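Local coordinates for PlaB phospholipase (Legionella pneumophila, PDB 6ZTI), which acts as a phospholipase of the alpha/beta hydrolase class in a bacterial pathogen, with its activity controlled by tetramerization mediated by NAD(H), at residues R346-D349 with N353-I356; V417-E422 with A429-L434; L138-K143 with R383-R388. All blocks are in the same frame, centred on the assembly; numbering follows the deposited sequence. Where two conformers were deposited one is given.

Interaction 1 of 3, residues R346-D349 with N353-I356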
loop_
_atom_site.group_PDB
_atom_site.type_symbol
_atom_site.label_atom_id
_atom_site.label_comp_id
_atom_site.label_asym_id
_atom_site.label_seq_id
_atom_site.Cartn_x
_atom_site.Cartn_y
_atom_site.Cartn_z
ATOM N N ARG B 346 16.337 -4.985 17.270
ATOM C CA ARG B 346 15.168 -4.179 17.569
ATOM C C ARG B 346 15.647 -2.762 17.810
ATOM O O ARG B 346 16.388 -2.513 18.767
ATOM C CB ARG B 346 14.437 -4.712 18.790
ATOM C CG ARG B 346 13.147 -3.998 19.054
ATOM C CD ARG B 346 12.616 -4.323 20.423
ATOM N NE ARG B 346 11.251 -3.845 20.584
ATOM C CZ ARG B 346 10.678 -3.630 21.758
ATOM N NH1 ARG B 346 11.357 -3.853 22.880
ATOM N NH2 ARG B 346 9.425 -3.205 21.807
ATOM N N LEU B 347 15.229 -1.846 16.947
ATOM C CA LEU B 347 15.650 -0.451 16.990
ATOM C C LEU B 347 14.512 0.426 17.484
ATOM O O LEU B 347 13.483 0.557 16.810
ATOM C CB LEU B 347 16.096 0.004 15.602
ATOM C CG LEU B 347 17.450 0.679 15.411
ATOM C CD1 LEU B 347 17.867 1.490 16.633
ATOM C CD2 LEU B 347 18.493 -0.368 15.046
ATOM N N ILE B 348 14.719 1.076 18.627
ATOM C CA ILE B 348 13.722 1.930 19.247
ATOM C C ILE B 348 14.394 3.217 19.709
ATOM O O ILE B 348 15.615 3.382 19.604
ATOM C CB ILE B 348 13.020 1.235 20.432
ATOM C CG1 ILE B 348 14.062 0.718 21.422
ATOM C CG2 ILE B 348 12.159 0.069 19.932
ATOM C CD1 ILE B 348 13.467 0.203 22.725
ATOM N N ASP B 349 13.578 4.145 20.209
ATOM C CA ASP B 349 14.072 5.351 20.855
ATOM C C ASP B 349 13.429 5.466 22.220
ATOM O O ASP B 349 12.576 4.659 22.600
ATOM C CB ASP B 349 13.843 6.607 20.007
ATOM C CG ASP B 349 12.389 7.089 19.975
ATOM O OD1 ASP B 349 11.544 6.704 20.822
ATOM O OD2 ASP B 349 12.102 7.896 19.062
ATOM N N ASN B 353 9.115 4.985 20.195
ATOM C CA ASN B 353 9.028 4.768 18.761
ATOM C C ASN B 353 9.917 3.618 18.336
ATOM O O ASN B 353 11.020 3.448 18.857
ATOM C CB ASN B 353 9.433 6.030 18.002
ATOM C CG ASN B 353 8.515 7.184 18.284
ATOM O OD1 ASN B 353 7.325 7.116 17.969
ATOM N ND2 ASN B 353 9.052 8.259 18.881
ATOM N N HIS B 354 9.422 2.815 17.401
ATOM C CA HIS B 354 10.292 1.956 16.624
ATOM C C HIS B 354 10.892 2.783 15.499
ATOM O O HIS B 354 10.216 3.621 14.895
ATOM C CB HIS B 354 9.528 0.753 16.079
ATOM C CG HIS B 354 9.292 -0.313 17.103
ATOM N ND1 HIS B 354 10.115 -1.413 17.236
ATOM C CD2 HIS B 354 8.339 -0.438 18.058
ATOM C CE1 HIS B 354 9.674 -2.173 18.223
ATOM N NE2 HIS B 354 8.596 -1.606 18.736
ATOM N N LEU B 355 12.178 2.577 15.250
ATOM C CA LEU B 355 12.880 3.297 14.203
ATOM C C LEU B 355 12.764 2.521 12.902
ATOM O O LEU B 355 13.049 1.320 12.866
ATOM C CB LEU B 355 14.342 3.499 14.592
ATOM C CG LEU B 355 14.531 4.226 15.926
ATOM C CD1 LEU B 355 15.972 4.717 16.056
ATOM C CD2 LEU B 355 13.553 5.388 16.069
ATOM N N ILE B 356 12.327 3.207 11.845
ATOM C CA ILE B 356 12.143 2.594 10.533
ATOM C C ILE B 356 13.136 3.098 9.494
ATOM O O ILE B 356 13.157 2.555 8.378
ATOM C CB ILE B 356 10.704 2.805 10.013
ATOM C CG1 ILE B 356 10.377 4.297 9.911
ATOM C CG2 ILE B 356 9.710 2.149 10.929
ATOM C CD1 ILE B 356 9.336 4.611 8.860
#

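Interaction 2 of 3, residues V417-E422 with A429-L434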
loop_
_atom_site.group_PDB
_atom_site.type_symbol
_atom_site.label_atom_id
_atom_site.label_comp_id
_atom_site.label_asym_id
_atom_site.label_seq_id
_atom_site.Cartn_x
_atom_site.Cartn_y
_atom_site.Cartn_z
ATOM N N VAL B 417 25.054 2.049 14.393
ATOM C CA VAL B 417 23.689 2.323 13.973
ATOM C C VAL B 417 23.599 3.802 13.650
ATOM O O VAL B 417 23.887 4.651 14.504
ATOM C CB VAL B 417 22.657 1.955 15.045
ATOM C CG1 VAL B 417 21.270 2.351 14.567
ATOM C CG2 VAL B 417 22.715 0.491 15.350
ATOM N N LYS B 418 23.208 4.102 12.424
ATOM C CA LYS B 418 22.956 5.460 11.962
ATOM C C LYS B 418 21.458 5.566 11.691
ATOM O O LYS B 418 20.962 4.976 10.728
ATOM C CB LYS B 418 23.782 5.746 10.709
ATOM C CG LYS B 418 23.726 7.173 10.181
ATOM C CD LYS B 418 24.530 7.278 8.889
ATOM C CE LYS B 418 24.388 8.643 8.235
ATOM N NZ LYS B 418 24.481 8.582 6.746
ATOM N N ALA B 419 20.740 6.293 12.543
ATOM C CA ALA B 419 19.312 6.501 12.349
ATOM C C ALA B 419 19.105 7.870 11.716
ATOM O O ALA B 419 19.953 8.759 11.833
ATOM C CB ALA B 419 18.549 6.387 13.664
ATOM N N TYR B 420 17.990 8.021 11.006
ATOM C CA TYR B 420 17.698 9.261 10.302
ATOM C C TYR B 420 16.386 9.841 10.805
ATOM O O TYR B 420 15.495 9.090 11.214
ATOM C CB TYR B 420 17.610 9.050 8.781
ATOM C CG TYR B 420 18.864 8.448 8.215
ATOM C CD1 TYR B 420 19.901 9.247 7.765
ATOM C CD2 TYR B 420 19.029 7.071 8.167
ATOM C CE1 TYR B 420 21.057 8.688 7.276
ATOM C CE2 TYR B 420 20.171 6.514 7.685
ATOM C CZ TYR B 420 21.181 7.315 7.239
ATOM O OH TYR B 420 22.321 6.726 6.763
ATOM N N PRO B 421 16.244 11.181 10.810
ATOM C CA PRO B 421 17.268 12.169 10.424
ATOM C C PRO B 421 18.438 12.191 11.402
ATOM O O PRO B 421 18.259 11.803 12.558
ATOM C CB PRO B 421 16.508 13.494 10.448
ATOM C CG PRO B 421 15.411 13.276 11.403
ATOM C CD PRO B 421 15.016 11.828 11.307
ATOM N N GLU B 422 19.614 12.623 10.943
ATOM C CA GLU B 422 20.842 12.505 11.722
ATOM C C GLU B 422 21.404 13.833 12.213
ATOM O O GLU B 422 22.436 13.832 12.888
ATOM C CB GLU B 422 21.920 11.778 10.905
ATOM C CG GLU B 422 22.194 12.417 9.556
ATOM C CD GLU B 422 23.427 11.847 8.880
ATOM O OE1 GLU B 422 24.158 11.073 9.535
ATOM O OE2 GLU B 422 23.660 12.172 7.696
ATOM N N ALA B 429 13.977 17.190 15.020
ATOM C CA ALA B 429 14.045 15.981 15.833
ATOM C C ALA B 429 14.931 14.985 15.092
ATOM O O ALA B 429 14.662 14.659 13.932
ATOM C CB ALA B 429 12.649 15.404 16.077
ATOM N N TYR B 430 15.989 14.510 15.746
ATOM C CA TYR B 430 17.004 13.724 15.055
ATOM C C TYR B 430 17.707 12.811 16.055
ATOM O O TYR B 430 17.479 12.884 17.265
ATOM C CB TYR B 430 18.014 14.632 14.347
ATOM C CG TYR B 430 18.767 15.490 15.311
ATOM C CD1 TYR B 430 18.194 16.636 15.835
ATOM C CD2 TYR B 430 20.038 15.140 15.729
ATOM C CE1 TYR B 430 18.874 17.423 16.743
ATOM C CE2 TYR B 430 20.727 15.922 16.637
ATOM C CZ TYR B 430 20.141 17.062 17.138
ATOM O OH TYR B 430 20.832 17.840 18.044
ATOM N N TYR B 431 18.603 11.978 15.534
ATOM C CA TYR B 431 19.280 10.943 16.302
ATOM C C TYR B 431 20.777 11.012 16.064
ATOM O O TYR B 431 21.228 11.236 14.938
ATOM C CB TYR B 431 18.777 9.537 15.917
ATOM C CG TYR B 431 17.317 9.338 16.176
ATOM C CD1 TYR B 431 16.861 8.983 17.435
ATOM C CD2 TYR B 431 16.391 9.520 15.170
ATOM C CE1 TYR B 431 15.512 8.819 17.689
ATOM C CE2 TYR B 431 15.055 9.362 15.409
ATOM C CZ TYR B 431 14.617 9.014 16.669
ATOM O OH TYR B 431 13.268 8.851 16.894
ATOM N N ARG B 432 21.538 10.792 17.129
ATOM C CA ARG B 432 22.988 10.715 17.059
ATOM C C ARG B 432 23.404 9.268 16.837
ATOM O O ARG B 432 22.814 8.352 17.408
ATOM C CB ARG B 432 23.617 11.244 18.348
ATOM C CG ARG B 432 25.077 11.566 18.236
ATOM C CD ARG B 432 25.618 12.146 19.534
ATOM N NE ARG B 432 25.730 13.602 19.492
ATOM C CZ ARG B 432 26.041 14.359 20.542
ATOM N NH1 ARG B 432 26.262 13.802 21.728
ATOM N NH2 ARG B 432 26.123 15.676 20.407
ATOM N N LEU B 433 24.424 9.075 16.007
ATOM C CA LEU B 433 24.963 7.745 15.728
ATOM C C LEU B 433 25.326 7.010 17.015
ATOM O O LEU B 433 25.761 7.613 17.992
ATOM C CB LEU B 433 26.180 7.924 14.817
ATOM C CG LEU B 433 27.121 6.816 14.401
ATOM C CD1 LEU B 433 27.963 7.346 13.235
ATOM C CD2 LEU B 433 28.003 6.395 15.546
ATOM N N LEU B 434 25.134 5.693 17.022
ATOM C CA LEU B 434 25.542 4.851 18.141
ATOM C C LEU B 434 26.600 3.868 17.665
ATOM O O LEU B 434 26.455 3.267 16.598
ATOM C CB LEU B 434 24.355 4.103 18.740
ATOM C CG LEU B 434 24.661 3.152 19.891
ATOM C CD1 LEU B 434 23.503 3.112 20.860
ATOM C CD2 LEU B 434 24.957 1.764 19.407
HETATM O O HOH W 1 21.918 7.173 15.036
HETATM O O HOH W 2 22.133 8.974 13.278
#

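Interaction 3 of 3, residues L138-K143 with R383-R388. With SND (thionicotinamide-adenine-dinucleotide), chain O.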
loop_
_atom_site.group_PDB
_atom_site.type_symbol
_atom_site.label_atom_id
_atom_site.label_comp_id
_atom_site.label_asym_id
_atom_site.label_seq_id
_atom_site.Cartn_x
_atom_site.Cartn_y
_atom_site.Cartn_z
ATOM N N LEU B 138 11.140 -18.652 6.042
ATOM C CA LEU B 138 10.167 -18.913 4.997
ATOM C C LEU B 138 8.851 -18.174 5.219
ATOM O O LEU B 138 8.099 -17.974 4.256
ATOM C CB LEU B 138 9.889 -20.413 4.910
ATOM C CG LEU B 138 10.959 -21.337 4.334
ATOM C CD1 LEU B 138 10.500 -22.773 4.443
ATOM C CD2 LEU B 138 11.207 -20.985 2.890
ATOM N N ALA B 139 8.552 -17.771 6.458
ATOM C CA ALA B 139 7.236 -17.211 6.762
ATOM C C ALA B 139 6.975 -15.944 5.969
ATOM O O ALA B 139 5.845 -15.700 5.526
ATOM C CB ALA B 139 7.116 -16.928 8.266
ATOM N N GLN B 140 8.005 -15.126 5.768
ATOM C CA GLN B 140 7.818 -13.888 5.029
ATOM C C GLN B 140 7.376 -14.155 3.594
ATOM O O GLN B 140 6.579 -13.389 3.043
ATOM C CB GLN B 140 9.104 -13.062 5.064
ATOM C CG GLN B 140 8.952 -11.712 4.406
ATOM C CD GLN B 140 10.097 -10.767 4.716
ATOM O OE1 GLN B 140 11.002 -10.586 3.906
ATOM N NE2 GLN B 140 10.053 -10.146 5.892
ATOM N N LEU B 141 7.846 -15.245 2.983
ATOM C CA LEU B 141 7.382 -15.620 1.652
ATOM C C LEU B 141 5.860 -15.735 1.563
ATOM O O LEU B 141 5.318 -15.840 0.461
ATOM C CB LEU B 141 8.014 -16.935 1.216
ATOM C CG LEU B 141 9.539 -16.973 1.271
ATOM C CD1 LEU B 141 10.037 -18.267 0.656
ATOM C CD2 LEU B 141 10.175 -15.771 0.561
ATOM N N GLY B 142 5.162 -15.728 2.709
ATOM C CA GLY B 142 3.726 -15.512 2.740
ATOM C C GLY B 142 2.911 -16.719 2.291
ATOM O O GLY B 142 3.430 -17.747 1.851
ATOM N N LYS B 143 1.588 -16.543 2.354
ATOM C CA LYS B 143 0.654 -17.662 2.216
ATOM C C LYS B 143 0.700 -18.282 0.820
ATOM O O LYS B 143 0.852 -19.502 0.678
ATOM C CB LYS B 143 -0.766 -17.180 2.549
ATOM C CG LYS B 143 -1.805 -18.283 2.677
ATOM C CD LYS B 143 -3.123 -17.750 3.230
ATOM C CE LYS B 143 -4.197 -18.826 3.225
ATOM N NZ LYS B 143 -3.881 -19.949 4.154
ATOM N N ARG B 383 14.118 -8.172 6.779
ATOM C CA ARG B 383 13.487 -7.130 7.568
ATOM C C ARG B 383 12.005 -7.434 7.660
ATOM O O ARG B 383 11.360 -7.727 6.647
ATOM C CB ARG B 383 13.695 -5.725 6.984
ATOM C CG ARG B 383 13.349 -4.634 7.998
ATOM C CD ARG B 383 13.629 -3.232 7.469
ATOM N NE ARG B 383 12.719 -2.856 6.393
ATOM C CZ ARG B 383 12.720 -1.670 5.795
ATOM N NH1 ARG B 383 13.587 -0.739 6.170
ATOM N NH2 ARG B 383 11.844 -1.410 4.828
ATOM N N ASN B 384 11.483 -7.382 8.880
ATOM C CA ASN B 384 10.095 -7.739 9.122
ATOM C C ASN B 384 9.170 -6.773 8.389
ATOM O O ASN B 384 9.371 -5.553 8.397
ATOM C CB ASN B 384 9.808 -7.734 10.621
ATOM C CG ASN B 384 8.435 -8.308 10.959
ATOM O OD1 ASN B 384 7.432 -7.603 10.934
ATOM N ND2 ASN B 384 8.391 -9.596 11.257
ATOM N N LEU B 385 8.150 -7.331 7.743
ATOM C CA LEU B 385 7.238 -6.520 6.947
ATOM C C LEU B 385 6.219 -5.772 7.790
ATOM O O LEU B 385 5.679 -4.761 7.328
ATOM C CB LEU B 385 6.507 -7.402 5.931
ATOM C CG LEU B 385 7.395 -8.173 4.948
ATOM C CD1 LEU B 385 6.527 -8.959 3.954
ATOM C CD2 LEU B 385 8.332 -7.243 4.210
ATOM N N ASN B 386 5.933 -6.242 9.002
ATOM C CA ASN B 386 4.998 -5.546 9.878
ATOM C C ASN B 386 5.679 -4.495 10.749
ATOM O O ASN B 386 5.044 -3.504 11.118
ATOM C CB ASN B 386 4.263 -6.565 10.752
ATOM C CG ASN B 386 3.313 -7.445 9.950
ATOM O OD1 ASN B 386 2.511 -6.950 9.159
ATOM N ND2 ASN B 386 3.399 -8.756 10.156
ATOM N N ASN B 387 6.959 -4.678 11.074
ATOM C CA ASN B 387 7.709 -3.741 11.908
ATOM C C ASN B 387 9.082 -3.562 11.272
ATOM O O ASN B 387 9.938 -4.442 11.397
ATOM C CB ASN B 387 7.828 -4.258 13.343
ATOM C CG ASN B 387 8.507 -3.274 14.265
ATOM O OD1 ASN B 387 9.149 -2.317 13.818
ATOM N ND2 ASN B 387 8.377 -3.507 15.566
ATOM N N ARG B 388 9.321 -2.415 10.630
ATOM C CA ARG B 388 10.586 -2.202 9.936
ATOM C C ARG B 388 11.747 -1.922 10.876
ATOM O O ARG B 388 12.895 -1.869 10.419
ATOM C CB ARG B 388 10.439 -1.063 8.938
ATOM C CG ARG B 388 9.477 -1.394 7.812
ATOM C CD ARG B 388 9.186 -0.175 6.965
ATOM N NE ARG B 388 8.014 0.554 7.448
ATOM C CZ ARG B 388 7.638 1.745 7.001
ATOM N NH1 ARG B 388 8.346 2.363 6.066
ATOM N NH2 ARG B 388 6.555 2.322 7.499
HETATM P PA SND O . 16.906 -6.742 1.234
HETATM O O1A SND O . 15.977 -7.895 1.198
HETATM O O2A SND O . 18.382 -7.097 1.310
HETATM O O5B SND O . 16.609 -5.731 2.469
HETATM C C5B SND O . 15.234 -5.481 2.820
HETATM C C4B SND O . 15.133 -4.202 3.615
HETATM O O4B SND O . 15.967 -4.293 4.793
HETATM C C3B SND O . 15.577 -2.937 2.881
HETATM O O3B SND O . 14.733 -1.842 3.222
HETATM C C2B SND O . 17.000 -2.742 3.393
HETATM O O2B SND O . 17.440 -1.393 3.337
HETATM C C1B SND O . 16.829 -3.176 4.841
HETATM N N9A SND O . 18.074 -3.584 5.476
HETATM C C8A SND O . 18.795 -4.717 5.214
HETATM N N7A SND O . 19.957 -4.765 5.821
HETATM C C5A SND O . 20.000 -3.579 6.535
HETATM C C6A SND O . 20.996 -2.995 7.338
HETATM N N6A SND O . 22.153 -3.598 7.636
HETATM N N1A SND O . 20.752 -1.771 7.847
HETATM C C2A SND O . 19.572 -1.195 7.602
HETATM N N3A SND O . 18.549 -1.654 6.876
HETATM C C4A SND O . 18.839 -2.849 6.349
HETATM O O3 SND O . 16.709 -5.838 -0.056
HETATM P PN SND O . 17.203 -4.412 -0.587
HETATM O O1N SND O . 18.501 -4.081 0.043
HETATM O O2N SND O . 16.075 -3.466 -0.443
HETATM O O5D SND O . 17.415 -4.827 -2.123
HETATM C C5D SND O . 16.328 -4.736 -3.073
HETATM C C4D SND O . 16.401 -5.852 -4.100
HETATM O O4D SND O . 17.732 -5.921 -4.668
HETATM C C3D SND O . 16.116 -7.265 -3.589
HETATM O O3D SND O . 15.565 -8.061 -4.644
HETATM C C2D SND O . 17.516 -7.745 -3.207
HETATM O O2D SND O . 17.617 -9.162 -3.172
HETATM C C1D SND O . 18.316 -7.163 -4.365
HETATM N N1N SND O . 19.758 -6.925 -3.934
HETATM C C2N SND O . 20.030 -5.778 -3.289
HETATM C C3N SND O . 21.326 -5.477 -2.928
HETATM C C7N SND O . 21.649 -4.162 -2.312
HETATM S S7N SND O . 22.903 -3.236 -2.888
HETATM N N7N SND O . 20.859 -3.747 -1.342
HETATM C C4N SND O . 22.332 -6.385 -3.241
HETATM C C5N SND O . 22.023 -7.566 -3.890
HETATM C C6N SND O . 20.717 -7.826 -4.230
HETATM O O HOH W 3 13.370 -8.648 4.110
#

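Interaction 1 of 3, residues R346-D349 with N353-I356
The carboxylate of Asp349 is gripped by both backbone and side chain of Asn353, one oxygen for each. Asn353 N gives its hydrogen to Asp349 OD1 over 3.0 Å, coming from above the carboxylate plane, while Asn353 ND2 reaches Asp349 OD2 at 3.1 Å on the syn lone pair, with that oxygen in the plane of its amide. The two flat groups are turned steeply against each other, their planes 79° apart. A chi1 of 74° sets Asp349 CG between its own N and carbonyl carbon, and this folds the carboxylate back over the turn. Each oxygen has a further donor: Arg351 N bonds to OD1, which makes an Asx turn, and Tyr431 OH meets OD2. Four bonds thus fix the rotation of a buried acid and would probably favour its ionised form.

The main chains add two bonds, Leu355 N to Leu347 O at 2.9 Å, nearly straight, and Asp349 N to Asn353 O at 3.0 Å. Around them Ile348 and His354 form a single bridge. On one side of this bridge Ile348 CG2 sits over a face of the imidazole, 3.8 Å from the centroid of the His354 ring, a CH-pi contact. Farther along, His354 CE1 comes to the edge of the Arg346 guanidinium, 3.3 Å from Arg346 NE, with the two planes tilted by 49°; the charge of Arg346 is answered by Glu456 on the neighbouring strand. Facing the interior instead, Leu355 CD1 rests against Leu347 CD1 at 3.8 Å, and Leu355 continues onto Leu459 and Ala419.

This is the chemistry of a tight chain reversal at the end of a beta strand: strand 340-349 turns back through an Asx turn whose aspartate is held by the returning chain.

Interaction 2 of 3, residues V417-E422 with A429-L434
The ring of Tyr431 turns an edge toward the backbone of 417-422, where Tyr420 O lies near its plane, 4.1 Å from Tyr431 CD2; Pro421 O and the methyl of Ala419 approach the same ring obliquely. That methyl packs closest at the root of the side chain, Ala419 CB to Tyr431 CB 3.9 Å. The Tyr430 ring has Glu422 O nearby, again at a slant. With chi1 at 63°, Tyr430 CG stands between its backbone N and carbonyl carbon, and the ring is led away from the opposite chain, leaving mainly Tyr430 CB to lie against Pro421 O.

The backbones are bonded at two places. Val417 and Leu434 are an antiparallel hydrogen-bonded pair, with Val417 N to Leu434 O at 2.9 Å and Leu434 N to Val417 O nearly straight. Near the turn, Tyr431 N donates to Pro421 O over 3.0 Å.

Between these places, Ala419 N donates to one water at 2.9 Å, and this water lies near Val417 O and Arg432 O, with more acceptors about it than it has protons. A second water is 2.6 Å from Ala419 O and also meets Tyr431 O.

Strand 429-439 pairs with 452-463, whose Ile457, Leu459 and Arg461 touch side chains of the hairpin, and Pro421 and Ala429 also touch Thr66 and Asp71 of a second subunit. Ala429 O is buried against Pro421 CG, with no polar partner in the model. Lys418 NZ donates to Tyr420 OH at 2.8 Å and forms a long salt bridge with Glu422 OE1. The chemistry implies a hairpin in which waters replace direct main-chain bonds where the strands part, while Tyr420 OH, bonded in turn to Asp359, ties it to an NAD-binding residue.

Interaction 3 of 3, residues L138-K143 with R383-R388
Two neighbouring pockets for thionicotinamide-adenine-dinucleotide flank this contact, Gln140 belonging to one and Arg383 to the other. The direct bond between them comes from the side-chain amide: Gln140 NE2 donates to Arg383 O over 2.9 Å, arriving 43° above the carbonyl plane with an N-H...O angle of 151°. Gln140 CG stands anti to the backbone N (chi1 -176°) and the chain beyond it is extended, which lets the amide span the gap between the segment 138-143, leading into helix 142-146, and the loop.

The other end of the amide is used as well. Gln140 OE1 accepts a hydrogen bond from a water 3.1 Å away, and the same water accepts from Arg383 N at 2.8 Å, so that one side-chain amide serves both the carbonyl and the N-H of a single residue. Leu385 crosses the glutamine at about a right angle, its CG 3.4 Å from Gln140 NE2. Glu167 ties the two segments together from outside, its OE2 accepting from both Gln140 NE2 and Leu385 N.

Beyond Leu385 the loop is held by Asn384 OD1, which accepts from Asn386 N at 2.8 Å and from Asn387 N at 3.0 Å, the latter on a lone pair; the first bond makes an Asx turn. At the start of the loop, ligand O3B lies over one face of the Arg383 guanidinium, offset toward its rim and 3.3 Å from Arg383 CZ, while Arg388 CG lies over the opposite face. Arg383 CB also approaches the ribose ring oxygen O4B.

The contact thus joins the walls of two dinucleotide sites within one chain. The site at Arg383 is completed by Arg145 and Asn209 of a third subunit, as expected of a nucleotide pocket shared between subunits and consistent with NAD(H)-mediated tetramerization.

Interactions 1 and 2 reach the same mixed sheet, with centres 11 Å apart. Besides the bond shared by Asp349 and Tyr431, they meet in apolar packing, Leu347 CD2 lying 3.9 Å from Val417 CG1. Interaction 3 encloses interaction 1 along the chain and touches it where His354 ND1 comes 3.2 Å from Asn387 ND2. Interactions 2 and 3 do not meet, their nearest atoms being about 10 Å apart. Interaction 3 contacts the dinucleotide directly; side chains of the others, Leu347 and Tyr420, lie about 8 Å from a bound copy. The side chains of Leu347 and Val417 both come within about 4 Å of that of the NAD-binding Leu360.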